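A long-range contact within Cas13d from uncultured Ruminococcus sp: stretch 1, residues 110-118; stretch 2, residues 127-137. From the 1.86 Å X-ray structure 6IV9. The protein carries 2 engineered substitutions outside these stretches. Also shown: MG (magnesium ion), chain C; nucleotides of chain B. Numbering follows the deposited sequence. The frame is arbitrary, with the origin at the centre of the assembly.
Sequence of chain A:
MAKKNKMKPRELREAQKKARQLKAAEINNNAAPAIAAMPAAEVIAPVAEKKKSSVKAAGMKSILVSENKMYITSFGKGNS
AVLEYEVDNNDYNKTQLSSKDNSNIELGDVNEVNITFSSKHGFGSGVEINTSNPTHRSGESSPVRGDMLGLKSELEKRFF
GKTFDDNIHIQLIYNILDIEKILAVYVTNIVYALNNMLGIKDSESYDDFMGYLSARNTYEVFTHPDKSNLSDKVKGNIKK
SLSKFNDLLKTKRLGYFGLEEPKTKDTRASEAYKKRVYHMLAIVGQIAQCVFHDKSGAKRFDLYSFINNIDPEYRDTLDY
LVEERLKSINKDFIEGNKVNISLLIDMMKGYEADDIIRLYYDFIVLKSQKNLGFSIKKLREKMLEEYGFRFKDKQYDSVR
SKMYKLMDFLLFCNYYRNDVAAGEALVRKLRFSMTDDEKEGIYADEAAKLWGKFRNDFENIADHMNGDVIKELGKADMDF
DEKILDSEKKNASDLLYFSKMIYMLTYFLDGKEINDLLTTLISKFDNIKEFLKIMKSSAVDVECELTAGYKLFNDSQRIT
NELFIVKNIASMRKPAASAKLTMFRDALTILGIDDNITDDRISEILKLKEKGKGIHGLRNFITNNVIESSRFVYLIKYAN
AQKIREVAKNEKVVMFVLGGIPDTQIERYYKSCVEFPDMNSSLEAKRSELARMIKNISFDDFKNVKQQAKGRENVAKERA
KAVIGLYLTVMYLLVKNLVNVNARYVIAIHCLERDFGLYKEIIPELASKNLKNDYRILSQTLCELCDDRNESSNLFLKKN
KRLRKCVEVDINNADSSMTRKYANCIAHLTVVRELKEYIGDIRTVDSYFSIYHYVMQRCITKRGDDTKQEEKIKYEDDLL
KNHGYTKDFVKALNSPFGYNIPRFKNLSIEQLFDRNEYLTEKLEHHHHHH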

ATOM      1  N   VAL A 110     -18.585  24.646 -29.652  1.00 36.81           N
ATOM      2  CA  VAL A 110     -19.198  23.468 -28.984  1.00 36.76           C
ATOM      3  C   VAL A 110     -20.376  23.054 -29.853  1.00 32.37           C
ATOM      4  O   VAL A 110     -21.166  23.896 -30.168  1.00 34.99           O
ATOM      5  N   ASN A 111     -20.451  21.786 -30.209  1.00 31.41           N
ATOM      6  CA  ASN A 111     -21.585  21.272 -31.004  1.00 36.48           C
ATOM      7  C   ASN A 111     -21.998  19.908 -30.455  1.00 38.12           C
ATOM      8  O   ASN A 111     -21.433  19.461 -29.478  1.00 36.26           O
ATOM      9  N   GLU A 112     -22.925  19.256 -31.133  1.00 34.11           N
ATOM     10  CA  GLU A 112     -23.470  17.975 -30.648  1.00 39.87           C
ATOM     11  C   GLU A 112     -22.363  16.931 -30.518  1.00 36.42           C
ATOM     12  O   GLU A 112     -22.448  16.124 -29.626  1.00 35.15           O
ATOM     13  N   VAL A 113     -21.388  16.963 -31.416  1.00 34.91           N
ATOM     14  CA  VAL A 113     -20.346  15.903 -31.466  1.00 36.37           C
ATOM     15  C   VAL A 113     -19.026  16.318 -30.827  1.00 34.89           C
ATOM     16  O   VAL A 113     -18.437  15.489 -30.171  1.00 33.90           O
ATOM     17  N   ASN A 114     -18.595  17.556 -31.026  1.00 30.77           N
ATOM     18  CA  ASN A 114     -17.238  17.922 -30.565  1.00 33.43           C
ATOM     19  C   ASN A 114     -17.198  19.195 -29.744  1.00 31.95           C
ATOM     20  O   ASN A 114     -18.087  20.010 -29.856  1.00 32.54           O
ATOM     21  N   ILE A 115     -16.130  19.289 -28.966  1.00 28.98           N
ATOM     22  CA  ILE A 115     -15.789  20.464 -28.138  1.00 28.64           C
ATOM     23  C   ILE A 115     -14.377  20.861 -28.546  1.00 32.64           C
ATOM     24  O   ILE A 115     -13.519  20.008 -28.538  1.00 32.02           O
ATOM     25  N   THR A 116     -14.190  22.115 -28.919  1.00 30.17           N
ATOM     26  CA  THR A 116     -12.846  22.573 -29.308  1.00 30.07           C
ATOM     27  C   THR A 116     -12.384  23.561 -28.256  1.00 25.11           C
ATOM     28  O   THR A 116     -13.178  24.326 -27.806  1.00 30.69           O
ATOM     29  N   PHE A 117     -11.127  23.484 -27.876  1.00 25.34           N
ATOM     30  CA  PHE A 117     -10.607  24.415 -26.861  1.00 25.05           C
ATOM     31  C   PHE A 117      -9.102  24.536 -27.036  1.00 25.64           C
ATOM     32  O   PHE A 117      -8.516  23.809 -27.775  1.00 28.80           O
ATOM     33  N   SER A 118      -8.530  25.494 -26.345  1.00 28.33           N
ATOM     34  CA  SER A 118      -7.072  25.679 -26.389  1.00 28.18           C
ATOM     35  C   SER A 118      -6.605  26.181 -25.027  1.00 27.10           C
ATOM     36  O   SER A 118      -7.418  26.648 -24.259  1.00 30.49           O
ATOM     37  N   VAL A 127      -2.338  25.621 -29.663  1.00 31.06           N
ATOM     38  CA  VAL A 127      -2.988  24.721 -30.657  1.00 31.36           C
ATOM     39  C   VAL A 127      -4.431  24.416 -30.235  1.00 34.33           C
ATOM     40  O   VAL A 127      -4.699  24.375 -29.059  1.00 32.91           O
ATOM     41  N   GLU A 128      -5.320  24.269 -31.208  1.00 30.84           N
ATOM     42  CA  GLU A 128      -6.724  23.898 -30.932  1.00 33.51           C
ATOM     43  C   GLU A 128      -6.772  22.401 -30.633  1.00 37.64           C
ATOM     44  O   GLU A 128      -6.178  21.642 -31.375  1.00 31.63           O
ATOM     45  N   ILE A 129      -7.501  22.031 -29.591  1.00 31.94           N
ATOM     46  CA  ILE A 129      -7.657  20.611 -29.179  1.00 31.55           C
ATOM     47  C   ILE A 129      -9.120  20.236 -29.366  1.00 26.11           C
ATOM     48  O   ILE A 129      -9.951  20.986 -28.946  1.00 29.56           O
ATOM     49  N   ASN A 130      -9.382  19.109 -30.000  1.00 27.55           N
ATOM     50  CA  ASN A 130     -10.772  18.655 -30.197  1.00 32.49           C
ATOM     51  C   ASN A 130     -11.005  17.444 -29.301  1.00 39.05           C
ATOM     52  O   ASN A 130     -10.193  16.554 -29.313  1.00 36.84           O
ATOM     53  N   THR A 131     -12.094  17.467 -28.548  1.00 39.09           N
ATOM     54  CA  THR A 131     -12.481  16.361 -27.649  1.00 35.16           C
ATOM     55  C   THR A 131     -13.948  16.027 -27.920  1.00 35.87           C
ATOM     56  O   THR A 131     -14.663  16.897 -28.397  1.00 33.80           O
ATOM     57  N   SER A 132     -14.341  14.784 -27.684  1.00 31.51           N
ATOM     58  CA  SER A 132     -15.747  14.379 -27.901  1.00 33.63           C
ATOM     59  C   SER A 132     -16.661  15.113 -26.934  1.00 30.63           C
ATOM     60  O   SER A 132     -16.278  15.299 -25.810  1.00 31.19           O
ATOM     61  N   ASN A 133     -17.825  15.510 -27.413  1.00 30.56           N
ATOM     62  CA  ASN A 133     -18.828  16.049 -26.478  1.00 32.45           C
ATOM     63  C   ASN A 133     -19.291  14.789 -25.741  1.00 27.09           C
ATOM     64  O   ASN A 133     -19.773  13.895 -26.386  1.00 28.90           O
ATOM     65  N   PRO A 134     -19.186  14.698 -24.408  1.00 25.78           N
ATOM     66  CA  PRO A 134     -19.512  13.476 -23.678  1.00 28.92           C
ATOM     67  C   PRO A 134     -20.980  13.039 -23.742  1.00 30.87           C
ATOM     68  O   PRO A 134     -21.254  11.934 -23.454  1.00 30.27           O
ATOM     69  N   THR A 135     -21.866  13.941 -24.145  1.00 31.17           N
ATOM     70  CA  THR A 135     -23.307  13.618 -24.241  1.00 29.17           C
ATOM     71  C   THR A 135     -23.617  12.900 -25.561  1.00 29.42           C
ATOM     72  O   THR A 135     -24.732  12.463 -25.723  1.00 30.00           O
ATOM     73  N   HIS A 136     -22.644  12.779 -26.451  1.00 27.49           N
ATOM     74  CA  HIS A 136     -22.885  12.163 -27.778  1.00 29.29           C
ATOM     75  C   HIS A 136     -22.493  10.687 -27.774  1.00 32.55           C
ATOM     76  O   HIS A 136     -21.311  10.389 -27.865  1.00 29.04           O
ATOM     77  N   ARG A 137     -23.479   9.806 -27.629  1.00 27.26           N
ATOM     78  CA  ARG A 137     -23.262   8.340 -27.630  1.00 29.68           C
ATOM     79  C   ARG A 137     -24.422   7.646 -28.353  1.00 34.70           C
ATOM     80  O   ARG A 137     -25.552   7.877 -27.987  1.00 32.69           O
TER

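The most unusual feature of this contact is that its side-chain packing runs on past the end of a two-stranded ladder and finishes at RNA. His136, in the t rotamer with chi2 at 67°, points its CA-to-CB bond toward the first stretch and offers one ring face to Val113; CG2 of Val113 lies 4.0 Å from the centroid of the His136 ring, only 15° off its normal. With that face occupied by a methyl group, the ring edge remains available for polar work, and NE2 of His136 donates a hydrogen bond of 2.8 Å to OP1 of U7 in chain B. An aliphatic contact and a phosphate contact thus share one imidazole, in keeping with a Cas13d protein that binds RNA.

The example illustrates a general principle: an antiparallel pair sorts its side chains by face, while the loops beyond it add side-chain hydrogen bonds to those of the backbone. Backbone hydrogen bonds pair Ile115 with Thr131 and Phe117 with Ile129, and these four side chains fall on the same, buried face. Ile115 (m, t) places CB 3.8 Å from CG2 of Thr131, which is in the t rotamer. CD1 of Ile115 extends along the strand partner, coming within 3.8 Å of CA of Asn133 and 3.9 Å of CD of Pro134, so a single isoleucine joins the ladder to the turn. Phe117 takes the p rotamer, which brings the end of its ring nearer the neighbouring strand. CE1 of Phe117 lies 3.6 Å from CG2 of Ile129, and CB of Ile129 sits 4.1 Å from the centroid of the Phe117 ring in an off-centre CH-pi contact. Ile129 itself is m, m, and its end leads away.

The other face is more polar. Thr116 and Asn130, both m, form a non-hydrogen-bonded backbone pair whose CA atoms approach to 4.5 Å, and the side chains supply the missing link: OG1 of Thr116 donates to OD1 of Asn130 at 2.7 Å. CG2 of Thr116 also lies 3.9 Å from OE2 of Glu128.

Beyond the strands, Asn133 (t) points toward the first stretch and divides its amide between two tasks. ND2 of Asn133 donates to O of Asn111 at 2.9 Å, nearly straight, whereas OD1 of Asn133 accepts from N of Thr135 at 3.0 Å and from OG1 of Thr135 at 2.8 Å, bracing the type I turn. Asn111 (p) performs a similar service for its own loop, its OD1 accepting from N of Asn114 at 2.8 Å and from N of Val113 at 2.9 Å.

Water completes the loop contact. One molecule donates to both O of Glu112 (2.7 Å) and OG1 of Thr135 (2.8 Å); another donates to OE2 of Glu112 at 2.8 Å and lies 3.1 Å from ND1 of His136, with which it is also hydrogen-bonded. Next door, O of Arg137 binds the magnesium ion MG at 2.4 Å, although the Arg137 side chain stays out of reach of the first stretch.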

ATOM      1  CB  VAL A 110     -19.681  23.772 -27.555  1.00 38.07           C
ATOM      2  CG1 VAL A 110     -20.460  22.609 -26.981  1.00 38.77           C
ATOM      3  CG2 VAL A 110     -18.547  24.147 -26.636  1.00 38.71           C
ATOM      4  CB  ASN A 111     -21.332  21.289 -32.506  1.00 39.16           C
ATOM      5  CG  ASN A 111     -20.154  20.436 -32.884  1.00 38.50           C
ATOM      6  OD1 ASN A 111     -20.158  19.251 -32.652  1.00 36.47           O
ATOM      7  ND2 ASN A 111     -19.147  21.050 -33.458  1.00 43.78           N
ATOM      8  CB  GLU A 112     -24.519  17.463 -31.625  1.00 43.87           C
ATOM      9  CG  GLU A 112     -24.961  16.060 -31.306  1.00 47.57           C
ATOM     10  CD  GLU A 112     -26.093  15.530 -32.156  1.00 61.72           C
ATOM     11  OE1 GLU A 112     -26.208  15.970 -33.304  1.00 61.86           O
ATOM     12  OE2 GLU A 112     -26.850  14.686 -31.657  1.00 59.50           O
ATOM     13  CB  VAL A 113     -20.089  15.493 -32.920  1.00 38.18           C
ATOM     14  CG1 VAL A 113     -19.028  14.417 -33.011  1.00 41.81           C
ATOM     15  CG2 VAL A 113     -21.357  15.070 -33.614  1.00 39.38           C
ATOM     16  CB  ASN A 114     -16.286  18.177 -31.728  1.00 37.96           C
ATOM     17  CG  ASN A 114     -16.094  16.953 -32.584  1.00 44.96           C
ATOM     18  OD1 ASN A 114     -16.596  16.897 -33.689  1.00 53.95           O
ATOM     19  ND2 ASN A 114     -15.385  15.967 -32.074  1.00 54.71           N
ATOM     20  CB  ILE A 115     -15.856  20.114 -26.648  1.00 33.70           C
ATOM     21  CG1 ILE A 115     -17.290  19.832 -26.202  1.00 34.31           C
ATOM     22  CG2 ILE A 115     -15.207  21.203 -25.827  1.00 35.67           C
ATOM     23  CD1 ILE A 115     -17.380  19.180 -24.861  1.00 37.31           C
ATOM     24  CB  THR A 116     -12.827  23.233 -30.685  1.00 36.90           C
ATOM     25  OG1 THR A 116     -13.278  22.275 -31.626  1.00 43.25           O
ATOM     26  CG2 THR A 116     -11.446  23.673 -31.091  1.00 35.81           C
ATOM     27  CB  PHE A 117     -10.980  23.964 -25.451  1.00 28.54           C
ATOM     28  CG  PHE A 117     -10.130  22.842 -24.924  1.00 26.05           C
ATOM     29  CD1 PHE A 117     -10.329  21.548 -25.355  1.00 28.15           C
ATOM     30  CD2 PHE A 117      -9.119  23.086 -24.022  1.00 27.46           C
ATOM     31  CE1 PHE A 117      -9.545  20.518 -24.878  1.00 29.39           C
ATOM     32  CE2 PHE A 117      -8.341  22.051 -23.540  1.00 28.55           C
ATOM     33  CZ  PHE A 117      -8.553  20.775 -23.977  1.00 28.43           C
ATOM     34  CB  SER A 118      -6.672  26.587 -27.522  1.00 35.43           C
ATOM     35  OG  SER A 118      -7.171  27.880 -27.326  1.00 34.32           O
ATOM     36  CB  VAL A 127      -2.189  23.415 -30.795  1.00 33.52           C
ATOM     37  CG1 VAL A 127      -2.143  22.659 -29.490  1.00 33.17           C
ATOM     38  CG2 VAL A 127      -2.705  22.523 -31.900  1.00 35.62           C
ATOM     39  CB  GLU A 128      -7.612  24.154 -32.143  1.00 37.38           C
ATOM     40  CG  GLU A 128      -7.964  25.607 -32.340  1.00 44.84           C
ATOM     41  CD  GLU A 128      -8.954  25.829 -33.466  1.00 49.31           C
ATOM     42  OE1 GLU A 128      -8.737  25.273 -34.538  1.00 45.31           O
ATOM     43  OE2 GLU A 128      -9.936  26.525 -33.240  1.00 46.03           O
ATOM     44  CB  ILE A 129      -7.253  20.416 -27.711  1.00 32.05           C
ATOM     45  CG1 ILE A 129      -5.841  20.915 -27.425  1.00 34.50           C
ATOM     46  CG2 ILE A 129      -7.417  18.967 -27.326  1.00 35.47           C
ATOM     47  CD1 ILE A 129      -4.810  20.161 -28.172  1.00 41.55           C
ATOM     48  CB  ASN A 130     -11.062  18.314 -31.653  1.00 37.96           C
ATOM     49  CG  ASN A 130     -10.802  19.485 -32.568  1.00 45.74           C
ATOM     50  OD1 ASN A 130     -11.513  20.472 -32.529  1.00 41.66           O
ATOM     51  ND2 ASN A 130      -9.755  19.389 -33.354  1.00 49.12           N
ATOM     52  CB  THR A 131     -12.181  16.723 -26.193  1.00 36.95           C
ATOM     53  OG1 THR A 131     -12.225  15.526 -25.429  1.00 44.25           O
ATOM     54  CG2 THR A 131     -13.161  17.696 -25.596  1.00 41.31           C
ATOM     55  CB  SER A 132     -15.942  12.922 -27.669  1.00 38.57           C
ATOM     56  OG  SER A 132     -14.984  12.176 -28.347  1.00 44.40           O
ATOM     57  CB  ASN A 133     -19.951  16.726 -27.251  1.00 33.22           C
ATOM     58  CG  ASN A 133     -21.083  17.199 -26.379  1.00 37.08           C
ATOM     59  OD1 ASN A 133     -21.292  16.676 -25.309  1.00 34.19           O
ATOM     60  ND2 ASN A 133     -21.819  18.181 -26.851  1.00 30.53           N
ATOM     61  CB  PRO A 134     -19.069  13.735 -22.240  1.00 30.86           C
ATOM     62  CG  PRO A 134     -18.968  15.213 -22.134  1.00 29.16           C
ATOM     63  CD  PRO A 134     -18.739  15.740 -23.532  1.00 27.47           C
ATOM     64  CB  THR A 135     -24.160  14.878 -24.109  1.00 31.87           C
ATOM     65  OG1 THR A 135     -23.889  15.722 -25.216  1.00 33.49           O
ATOM     66  CG2 THR A 135     -23.914  15.633 -22.830  1.00 32.84           C
ATOM     67  CB  HIS A 136     -22.094  12.934 -28.827  1.00 30.86           C
ATOM     68  CG  HIS A 136     -22.255  12.403 -30.205  1.00 31.98           C
ATOM     69  ND1 HIS A 136     -23.428  12.469 -30.869  1.00 36.09           N
ATOM     70  CD2 HIS A 136     -21.387  11.821 -31.041  1.00 31.66           C
ATOM     71  CE1 HIS A 136     -23.286  11.929 -32.049  1.00 36.13           C
ATOM     72  NE2 HIS A 136     -22.058  11.532 -32.177  1.00 33.26           N
ATOM     73  CB  ARG A 137     -23.102   7.830 -26.198  1.00 29.73           C
ATOM     74  CG  ARG A 137     -22.047   8.569 -25.399  1.00 32.08           C
ATOM     75  CD  ARG A 137     -21.919   8.121 -23.963  1.00 33.00           C
ATOM     76  NE  ARG A 137     -23.179   7.920 -23.300  1.00 30.47           N
ATOM     77  CZ  ARG A 137     -23.945   8.876 -22.814  1.00 35.79           C
ATOM     78  NH1 ARG A 137     -23.557  10.131 -22.863  1.00 31.78           N
ATOM     79  NH2 ARG A 137     -25.085   8.568 -22.240  1.00 30.63           N
TER
HETATM   80 MG    MG C1001     -27.271   9.394 -27.390  1.00 37.17          MG
ATOM     81  P     G B   6     -19.906   5.884 -29.658  1.00 29.76           P
ATOM     82  OP1   G B   6     -21.296   6.171 -29.993  1.00 31.31           O
ATOM     83  OP2   G B   6     -19.217   4.822 -30.319  1.00 27.15           O
ATOM     84  O5'   G B   6     -18.987   7.125 -29.971  1.00 28.43           O
ATOM     85  C5'   G B   6     -19.377   8.463 -29.640  1.00 27.13           C
ATOM     86  C4'   G B   6     -18.358   9.453 -30.128  1.00 29.19           C
ATOM     87  O4'   G B   6     -17.072   9.189 -29.493  1.00 30.76           O
ATOM     88  C3'   G B   6     -18.031   9.393 -31.637  1.00 29.69           C
ATOM     89  O3'   G B   6     -18.954  10.164 -32.382  1.00 30.67           O
ATOM     90  C2'   G B   6     -16.656  10.033 -31.685  1.00 27.70           C
ATOM     91  O2'   G B   6     -16.728  11.449 -31.555  1.00 30.62           O
ATOM     92  C1'   G B   6     -16.020   9.414 -30.440  1.00 27.91           C
ATOM     93  N9    G B   6     -15.340   8.145 -30.672  1.00 26.17           N
ATOM     94  C8    G B   6     -15.815   6.879 -30.454  1.00 26.36           C
ATOM     95  N7    G B   6     -14.942   5.954 -30.723  1.00 27.41           N
ATOM     96  C5    G B   6     -13.828   6.653 -31.157  1.00 29.61           C
ATOM     97  C6    G B   6     -12.586   6.186 -31.638  1.00 28.45           C
ATOM     98  O6    G B   6     -12.174   5.036 -31.691  1.00 28.90           O
ATOM     99  N1    G B   6     -11.768   7.234 -32.038  1.00 27.60           N
ATOM    100  C2    G B   6     -12.136   8.541 -32.075  1.00 28.97           C
ATOM    101  N2    G B   6     -11.217   9.399 -32.529  1.00 30.38           N
ATOM    102  N3    G B   6     -13.284   8.999 -31.606  1.00 30.09           N
ATOM    103  C4    G B   6     -14.070   8.003 -31.158  1.00 27.69           C
ATOM    104  P     U B   7     -19.353   9.691 -33.870  0.84 30.04           P
ATOM    105  OP1   U B   7     -20.476  10.553 -34.287  1.00 32.99           O
ATOM    106  OP2   U B   7     -19.461   8.288 -33.893  1.00 30.85           O
ATOM    107  O5'   U B   7     -18.023   9.868 -34.683  1.00 31.00           O
ATOM    108  C5'   U B   7     -17.568  11.175 -34.882  1.00 30.42           C
ATOM    109  C4'   U B   7     -16.222  11.161 -35.536  1.00 34.56           C
ATOM    110  O4'   U B   7     -15.272  10.596 -34.626  1.00 34.06           O
ATOM    111  C3'   U B   7     -16.049  10.338 -36.796  1.00 37.58           C
ATOM    112  O3'   U B   7     -16.514  11.044 -37.928  1.00 40.28           O
ATOM    113  C2'   U B   7     -14.541  10.230 -36.842  1.00 36.90           C
ATOM    114  O2'   U B   7     -13.919  11.463 -37.149  1.00 37.16           O
ATOM    115  C1'   U B   7     -14.254   9.958 -35.373  1.00 34.85           C
ATOM    116  N1    U B   7     -14.312   8.536 -35.057  1.00 32.44           N
ATOM    117  C2    U B   7     -13.176   7.826 -35.313  1.00 30.77           C
ATOM    118  O2    U B   7     -12.181   8.332 -35.812  1.00 35.07           O
ATOM    119  N3    U B   7     -13.249   6.504 -34.995  1.00 29.09           N
ATOM    120  C4    U B   7     -14.315   5.833 -34.437  1.00 28.63           C
ATOM    121  O4    U B   7     -14.211   4.632 -34.207  1.00 33.57           O
ATOM    122  C5    U B   7     -15.485   6.631 -34.247  1.00 28.92           C
ATOM    123  C6    U B   7     -15.456   7.917 -34.596  1.00 29.96           C
HETATM  124  O   HOH W   1     -24.537  15.586 -27.971  1.00 31.09           O
HETATM  125  O   HOH W   2     -25.805  13.623 -29.294  1.00 45.00           O
HETATM  126  O   HOH W   3     -26.120  10.024 -25.338  1.00 31.31           O
HETATM  127  O   HOH W   4     -26.105  10.917 -28.668  1.00 33.31           O
HETATM  128  O   HOH W   5     -29.002  11.076 -27.015  1.00 41.05           O
HETATM  129  O   HOH W   6     -28.704   8.261 -29.001  1.00 49.41           O